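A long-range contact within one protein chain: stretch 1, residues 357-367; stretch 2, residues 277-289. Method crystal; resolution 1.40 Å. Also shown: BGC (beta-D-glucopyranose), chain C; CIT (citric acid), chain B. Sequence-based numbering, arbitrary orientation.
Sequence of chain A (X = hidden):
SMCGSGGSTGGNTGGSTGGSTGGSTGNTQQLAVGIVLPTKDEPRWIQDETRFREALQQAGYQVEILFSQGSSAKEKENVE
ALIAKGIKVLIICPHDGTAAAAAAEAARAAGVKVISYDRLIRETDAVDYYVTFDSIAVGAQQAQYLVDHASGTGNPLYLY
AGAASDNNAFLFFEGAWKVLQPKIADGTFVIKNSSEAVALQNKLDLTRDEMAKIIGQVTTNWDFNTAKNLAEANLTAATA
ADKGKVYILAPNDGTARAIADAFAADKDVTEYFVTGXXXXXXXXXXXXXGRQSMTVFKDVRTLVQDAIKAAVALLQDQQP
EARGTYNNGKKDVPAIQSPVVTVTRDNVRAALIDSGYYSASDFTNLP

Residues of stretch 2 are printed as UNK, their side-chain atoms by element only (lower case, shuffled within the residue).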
# COMPACT_ATOMS: atom_id res chain seq x y z
N TYR A 357 -11.63 3.79 -14.71
CA TYR A 357 -11.42 2.97 -13.54
C TYR A 357 -12.74 2.66 -12.83
O TYR A 357 -13.06 1.49 -12.53
CB TYR A 357 -10.45 3.64 -12.57
CG TYR A 357 -9.82 2.69 -11.58
CD1 TYR A 357 -8.81 1.85 -11.97
CD2 TYR A 357 -10.25 2.63 -10.25
CE1 TYR A 357 -8.21 0.96 -11.09
CE2 TYR A 357 -9.63 1.78 -9.35
CZ TYR A 357 -8.60 0.93 -9.78
OH TYR A 357 -7.94 0.08 -8.91
N TYR A 358 -13.51 3.72 -12.62
CA TYR A 358 -14.83 3.62 -12.02
C TYR A 358 -15.88 4.31 -12.86
O TYR A 358 -15.59 5.28 -13.53
CB TYR A 358 -14.89 4.27 -10.64
CG TYR A 358 -14.04 3.64 -9.56
CD1 TYR A 358 -13.99 2.27 -9.39
CD2 TYR A 358 -13.32 4.42 -8.68
CE1 TYR A 358 -13.25 1.69 -8.37
CE2 TYR A 358 -12.57 3.84 -7.66
CZ TYR A 358 -12.55 2.48 -7.50
OH TYR A 358 -11.80 1.87 -6.50
N SER A 359 -17.11 3.81 -12.78
CA SER A 359 -18.24 4.54 -13.34
C SER A 359 -18.61 5.71 -12.43
O SER A 359 -18.60 5.61 -11.20
CB SER A 359 -19.43 3.61 -13.52
OG SER A 359 -20.62 4.34 -13.83
N ALA A 360 -18.96 6.84 -13.05
CA ALA A 360 -19.42 8.00 -12.29
C ALA A 360 -20.62 7.67 -11.40
O ALA A 360 -20.80 8.27 -10.33
CB ALA A 360 -19.79 9.13 -13.23
N SER A 361 -21.44 6.72 -11.84
CA SER A 361 -22.64 6.35 -11.10
C SER A 361 -22.34 5.68 -9.75
O SER A 361 -23.25 5.49 -8.93
CB SER A 361 -23.52 5.42 -11.93
OG SER A 361 -22.83 4.22 -12.19
N ASP A 362 -21.07 5.33 -9.52
CA ASP A 362 -20.67 4.77 -8.22
C ASP A 362 -20.72 5.80 -7.10
O ASP A 362 -20.64 5.42 -5.93
CB ASP A 362 -19.22 4.30 -8.25
CG ASP A 362 -18.96 3.13 -9.18
OD1 ASP A 362 -19.91 2.56 -9.78
OD2 ASP A 362 -17.76 2.79 -9.31
N PHE A 363 -20.75 7.08 -7.46
CA PHE A 363 -20.60 8.17 -6.50
C PHE A 363 -21.72 9.16 -6.55
O PHE A 363 -22.40 9.30 -7.57
CB PHE A 363 -19.28 8.89 -6.76
CG PHE A 363 -18.10 7.95 -6.79
CD1 PHE A 363 -17.72 7.30 -5.63
CD2 PHE A 363 -17.47 7.61 -7.96
CE1 PHE A 363 -16.69 6.38 -5.64
CE2 PHE A 363 -16.44 6.68 -7.98
CZ PHE A 363 -16.04 6.07 -6.82
N THR A 364 -21.87 9.86 -5.44
CA THR A 364 -22.80 10.97 -5.37
C THR A 364 -22.02 12.28 -5.47
O THR A 364 -20.96 12.49 -4.82
CB THR A 364 -23.70 10.92 -4.13
OG1 THR A 364 -22.91 11.04 -2.96
CG2 THR A 364 -24.44 9.59 -4.07
N ASN A 365 -22.52 13.16 -6.32
CA ASN A 365 -22.01 14.51 -6.40
C ASN A 365 -20.54 14.66 -6.81
O ASN A 365 -19.81 15.54 -6.37
CB ASN A 365 -22.27 15.31 -5.14
CG ASN A 365 -22.12 16.77 -5.39
OD1 ASN A 365 -22.52 17.27 -6.45
ND2 ASN A 365 -21.51 17.46 -4.47
N LEU A 366 -20.15 13.82 -7.74
CA LEU A 366 -18.82 13.86 -8.30
C LEU A 366 -18.66 15.18 -9.06
O LEU A 366 -19.44 15.48 -9.95
CB LEU A 366 -18.70 12.68 -9.23
CG LEU A 366 -17.41 12.50 -9.97
CD1 LEU A 366 -16.28 12.25 -9.00
CD2 LEU A 366 -17.64 11.30 -10.86
N PRO A 367 -17.64 15.99 -8.71
CA PRO A 367 -17.46 17.27 -9.37
C PRO A 367 -17.06 17.11 -10.84
O PRO A 367 -17.43 17.98 -11.62
CB PRO A 367 -16.35 17.95 -8.56
CG PRO A 367 -15.58 16.81 -7.97
CD PRO A 367 -16.59 15.72 -7.72
OXT PRO A 367 -16.43 16.13 -11.24
N UNK A 277 -4.44 6.07 0.27
CA UNK A 277 -4.13 5.46 -1.01
C UNK A 277 -5.08 4.30 -1.27
O UNK A 277 -5.63 3.73 -0.34
c UNK A 277 -2.43 3.70 -0.24
o UNK A 277 -0.59 2.81 -1.49
c UNK A 277 -2.69 4.93 -1.08
c UNK A 277 -1.01 3.21 -0.40
n UNK A 277 -0.25 3.25 0.68
N UNK A 278 -5.21 4.00 -2.57
CA UNK A 278 -5.92 2.85 -3.16
C UNK A 278 -7.21 3.28 -3.89
O UNK A 278 -7.79 2.50 -4.63
o UNK A 278 -3.95 1.16 -2.01
c UNK A 278 -6.30 1.77 -2.14
o UNK A 278 -5.35 0.33 -0.53
c UNK A 278 -5.10 1.05 -1.52
N UNK A 279 -7.66 4.52 -3.66
CA UNK A 279 -8.90 5.01 -4.29
C UNK A 279 -10.06 4.05 -4.04
O UNK A 279 -10.87 3.78 -4.93
c UNK A 279 -8.70 5.29 -5.77
N UNK A 280 -10.18 3.57 -2.81
CA UNK A 280 -11.35 2.80 -2.41
C UNK A 280 -12.59 3.69 -2.59
O UNK A 280 -12.55 4.88 -2.32
c UNK A 280 -11.21 2.31 -0.97
o UNK A 280 -11.50 -0.44 -1.73
c UNK A 280 -10.32 -0.10 -1.43
c UNK A 280 -10.07 1.27 -0.79
o UNK A 280 -9.34 -0.85 -1.62
N UNK A 281 -13.70 3.09 -3.01
CA UNK A 281 -14.91 3.85 -3.32
C UNK A 281 -15.34 4.72 -2.15
O UNK A 281 -15.69 5.89 -2.35
c UNK A 281 -16.79 1.39 -5.67
c UNK A 281 -16.45 0.73 -6.98
c UNK A 281 -16.02 2.92 -3.80
n UNK A 281 -17.56 -0.15 -7.42
c UNK A 281 -15.70 2.31 -5.16
N UNK A 282 -15.32 4.16 -0.95
CA UNK A 282 -15.79 4.90 0.22
C UNK A 282 -14.90 6.09 0.47
O UNK A 282 -15.36 7.11 0.98
c UNK A 282 -15.86 4.00 1.46
N UNK A 283 -13.61 5.97 0.15
CA UNK A 283 -12.73 7.13 0.29
C UNK A 283 -12.89 8.15 -0.82
O UNK A 283 -12.70 9.34 -0.60
c UNK A 283 -11.24 6.74 0.41
o UNK A 283 -10.96 6.29 1.71
N UNK A 284 -13.19 7.68 -2.03
CA UNK A 284 -13.51 8.62 -3.11
C UNK A 284 -14.70 9.48 -2.66
O UNK A 284 -14.70 10.70 -2.83
c UNK A 284 -14.25 8.90 -5.52
c UNK A 284 -12.57 7.17 -4.90
c UNK A 284 -13.81 7.91 -4.43
N UNK A 285 -15.69 8.83 -2.04
CA UNK A 285 -16.85 9.58 -1.56
C UNK A 285 -16.45 10.55 -0.45
O UNK A 285 -16.89 11.68 -0.43
c UNK A 285 -17.95 8.66 -1.11
c UNK A 285 -19.79 10.01 -2.27
n UNK A 285 -19.91 11.35 -2.29
c UNK A 285 -19.30 9.37 -0.98
o UNK A 285 -20.00 9.32 -3.26
N UNK A 286 -15.64 10.10 0.51
CA UNK A 286 -15.11 11.06 1.51
C UNK A 286 -14.42 12.24 0.87
O UNK A 286 -14.55 13.36 1.35
o UNK A 286 -16.26 8.18 7.28
c UNK A 286 -14.02 9.83 4.96
c UNK A 286 -16.00 9.20 3.77
c UNK A 286 -14.14 10.41 2.49
c UNK A 286 -14.75 9.82 3.76
c UNK A 286 -15.78 8.72 6.13
c UNK A 286 -16.52 8.66 4.94
c UNK A 286 -14.53 9.28 6.13
N UNK A 287 -13.63 11.99 -0.17
CA UNK A 287 -12.92 13.09 -0.85
C UNK A 287 -13.92 14.06 -1.47
O UNK A 287 -13.83 15.27 -1.26
c UNK A 287 -11.42 13.72 -2.77
c UNK A 287 -9.88 11.06 -2.10
c UNK A 287 -10.77 11.88 -1.19
c UNK A 287 -11.93 12.57 -1.90
N UNK A 288 -14.92 13.52 -2.15
CA UNK A 288 -15.98 14.36 -2.73
C UNK A 288 -16.63 15.22 -1.64
O UNK A 288 -16.83 16.44 -1.82
c UNK A 288 -17.05 13.50 -3.43
c UNK A 288 -17.30 11.76 -5.28
c UNK A 288 -18.26 14.37 -3.77
c UNK A 288 -16.46 12.85 -4.68
N UNK A 289 -16.92 14.59 -0.50
CA UNK A 289 -17.66 15.20 0.59
C UNK A 289 -16.81 16.02 1.55
O UNK A 289 -17.34 16.55 2.54
c UNK A 289 -19.50 13.44 0.60
c UNK A 289 -18.39 14.14 1.39
o UNK A 289 -19.95 13.94 -0.44
o UNK A 289 -19.92 12.37 1.05
C2 BGC C . -0.80 -2.26 -0.57
C3 BGC C . -1.79 -1.14 -0.32
C4 BGC C . -2.83 -1.61 0.69
C5 BGC C . -2.16 -2.17 1.94
C6 BGC C . -3.14 -2.81 2.91
C1 BGC C . -0.19 -2.54 0.79
O1 BGC C . 0.92 -3.38 0.72
O2 BGC C . 0.18 -1.82 -1.52
O3 BGC C . -2.40 -0.80 -1.56
O4 BGC C . -3.60 -0.47 1.11
O5 BGC C . -1.20 -3.15 1.60
O6 BGC C . -4.01 -3.73 2.26
C1 CIT B . -16.95 0.19 -11.34
O1 CIT B . -17.23 1.10 -12.13
O2 CIT B . -17.10 0.41 -10.13
C2 CIT B . -16.45 -1.18 -11.81
C3 CIT B . -16.01 -1.92 -10.58
O7 CIT B . -17.04 -2.39 -9.75
C4 CIT B . -14.73 -1.65 -9.80
C5 CIT B . -14.38 -2.54 -8.62
O3 CIT B . -15.10 -3.55 -8.36
O4 CIT B . -13.37 -2.22 -7.93
C6 CIT B . -15.74 -3.31 -11.22
O5 CIT B . -16.54 -4.28 -11.04
O6 CIT B . -14.72 -3.49 -11.92
O HOH W 1 -20.39 6.58 -3.22
O HOH W 2 -20.72 16.37 -1.59
O HOH W 3 -22.41 13.33 -1.69

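Position 277 carries three side-chain carbons, the third bearing one oxygen and one nitrogen, and lies beyond the reach of stretch 1; the amide identifies Gln277. Position 278 has two carbons, the second carrying two oxygens, which accept hydrogen bonds from O3 and O4 of the glucose: Asp278. At 279 a single carbon points toward stretch 1, and the backbone O accepts a hydrogen bond from Tyr358 OH (2.6 Å) near the plane of the tyrosine ring. One carbon makes this Ala279. Position 280, just before the helix, has three carbons ending in two oxygens and directs its CB away from stretch 1: Glu280, the N-cap residue.

The side chain at 281 is an unbranched row of four carbons ending in nitrogen, fully extended beyond CB along Tyr358, and is therefore Lys281. Its CG sits over one face of the Tyr358 ring, 4.2 Å from the centroid, while Lys281 NZ forms a salt bridge with Asp362 OD2 (3.5 Å). The shorter hydrogen bond from Lys281 NZ goes to CIT O2 (2.8 Å). Position 282 has one carbon, turned away: Ala282. Position 283 has one carbon and one oxygen and does not touch stretch 1: Ser283.

At 284 one carbon carries two others, packed against Phe363; this fork is Val284, whose CG1 lies over the phenylalanine face, 3.6 Å from the ring centroid. Position 285 has three carbons, the last bearing oxygen and nitrogen, and its end reaches the backbone of Thr364. It is Gln285: OE1 accepts from Thr364 N (2.9 Å) and NE2 donates to Thr364 O (3.0 Å), both nearly straight. The amide thus satisfies both backbone polar groups of one residue.

Position 286 bears a six-carbon ring with one oxygen, out of reach: Tyr286. Position 287 has four carbons forked at the first, one arm two carbons long, also out of reach: Ile287. The same fork at 288 faces stretch 1 and is Ile288; CD1 meets Phe363 CB (3.8 Å) and Leu366 CD1 (3.9 Å), and CG2 approaches Asn365 O (3.2 Å). Position 289 has two carbons, the second with two oxygens: Asp289, whose OD1 accepts from Gln285 NE2 (3.2 Å).

The contact works by laying an irregular C-terminal segment along a helix. Val284 and Ile288, one turn apart, supply apolar packing for Phe363, and Gln285 holds the backbone at Thr364. At the helix start, Tyr358 and Lys281 combine ring contact with polar anchoring, while water 1 joins Gln285 OE1 to Asp362 O.

Stretch 2 (277-289) QDAEKASVQYIID
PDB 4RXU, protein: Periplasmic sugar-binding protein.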